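Local coordinates for protein transcription factor tau 138 kDa subunit (Saccharomyces cerevisiae, PDB 5AIM) that helps recruit RNA polymerase III to tRNA and 5S RNA genes as part of the boxB-binding tauB module of TFIIIC, here its central extended winged-helix domain, at residues D59-V62 and K66-A69. Residues are numbered along the deposited sequence; the frame is centred on the assembly and turned at random.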
loop_
_atom_site.group_PDB
_atom_site.type_symbol
_atom_site.label_atom_id
_atom_site.label_comp_id
_atom_site.label_asym_id
_atom_site.label_seq_id
_atom_site.Cartn_x
_atom_site.Cartn_y
_atom_site.Cartn_z
ATOM N N ASP A 59 -6.358 2.151 3.155
ATOM C CA ASP A 59 -7.098 3.396 3.350
ATOM C C ASP A 59 -6.882 3.953 4.760
ATOM O O ASP A 59 -6.650 5.166 4.938
ATOM C CB ASP A 59 -8.593 3.192 3.096
ATOM C CG ASP A 59 -8.922 3.029 1.627
ATOM O OD1 ASP A 59 -8.067 3.361 0.779
ATOM O OD2 ASP A 59 -10.046 2.576 1.320
ATOM N N LEU A 60 -6.963 3.078 5.764
ATOM C CA LEU A 60 -6.672 3.524 7.126
ATOM C C LEU A 60 -5.291 4.164 7.206
ATOM O O LEU A 60 -5.113 5.206 7.844
ATOM C CB LEU A 60 -6.769 2.380 8.131
ATOM C CG LEU A 60 -8.158 1.828 8.427
ATOM C CD1 LEU A 60 -8.063 0.764 9.505
ATOM C CD2 LEU A 60 -9.107 2.931 8.846
ATOM N N MET A 61 -4.313 3.551 6.546
ATOM C CA MET A 61 -2.960 4.112 6.545
ATOM C C MET A 61 -2.826 5.439 5.795
ATOM O O MET A 61 -2.091 6.330 6.225
ATOM C CB MET A 61 -1.976 3.089 6.001
ATOM C CG MET A 61 -1.882 1.892 6.904
ATOM S SD MET A 61 -0.903 0.573 6.206
ATOM C CE MET A 61 0.752 1.207 6.468
ATOM N N VAL A 62 -3.522 5.584 4.675
ATOM C CA VAL A 62 -3.494 6.866 3.981
ATOM C C VAL A 62 -4.138 7.951 4.838
ATOM O O VAL A 62 -3.607 9.061 4.950
ATOM C CB VAL A 62 -4.186 6.798 2.605
ATOM C CG1 VAL A 62 -4.344 8.198 2.001
ATOM C CG2 VAL A 62 -3.399 5.894 1.670
ATOM N N LYS A 66 0.254 7.578 7.424
ATOM C CA LYS A 66 1.350 6.612 7.416
ATOM C C LYS A 66 1.810 6.376 5.985
ATOM O O LYS A 66 2.958 5.995 5.741
ATOM C CB LYS A 66 0.904 5.299 8.049
ATOM C CG LYS A 66 0.587 5.432 9.528
ATOM C CD LYS A 66 0.147 4.107 10.112
ATOM C CE LYS A 66 0.114 4.135 11.630
ATOM N NZ LYS A 66 -0.954 5.020 12.172
ATOM N N LEU A 67 0.895 6.596 5.045
ATOM C CA LEU A 67 1.201 6.541 3.620
ATOM C C LEU A 67 0.716 7.803 2.953
ATOM O O LEU A 67 -0.317 8.345 3.325
ATOM C CB LEU A 67 0.489 5.368 2.956
ATOM C CG LEU A 67 0.881 3.959 3.387
ATOM C CD1 LEU A 67 -0.034 2.958 2.694
ATOM C CD2 LEU A 67 2.341 3.682 3.067
ATOM N N GLY A 68 1.470 8.260 1.960
ATOM C CA GLY A 68 0.993 9.279 1.043
ATOM C C GLY A 68 0.289 8.593 -0.108
ATOM O O GLY A 68 0.595 7.436 -0.431
ATOM N N ALA A 69 -0.642 9.312 -0.733
ATOM C CA ALA A 69 -1.392 8.787 -1.863
ATOM C C ALA A 69 -1.742 9.890 -2.849
ATOM O O ALA A 69 -2.089 10.999 -2.453
ATOM C CB ALA A 69 -2.653 8.085 -1.382
HETATM O O HOH W 1 -1.472 10.812 3.352
#
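Met61 and Leu67 carry the buried side of this helix-to-strand turn. Leu67 CD1 lies 3.8 Å from Met61 CB, while the methionine, straight at chi2 but bent at chi3 (77°), turns its methyl back so that Met61 CE comes 4.1 Å from Leu67 CG; the leucine branch point thus meets both the root and the end of the thioether chain. Val62 presents both methyls to the strand. With its CG1 anti to the backbone N (chi1 171°), Val62 CG1 and CG2 each stand 3.8 Å from Ala69 CB, a fork straddling one methyl, and CG2 also reaches Leu67 CB. Two amides converge on Met61 O: Leu67 N at 3.2 Å, approaching from above the carbonyl plane, and Lys66 N in a weak bond bent to 128°. A water donates to both Val62 O and Leu67 O, bridging the backbones beside the CA-H...O contact from Val62 to Leu67 O. The turn thereby joins helix 52-63 to strand 68-71, an outer strand of the three-stranded antiparallel winged-helix sheet, where Gly68 pairs with Phe81 of strand 78-81; beyond the contact, Met61 packs on Gln15 and Ile18 of helix 5-24.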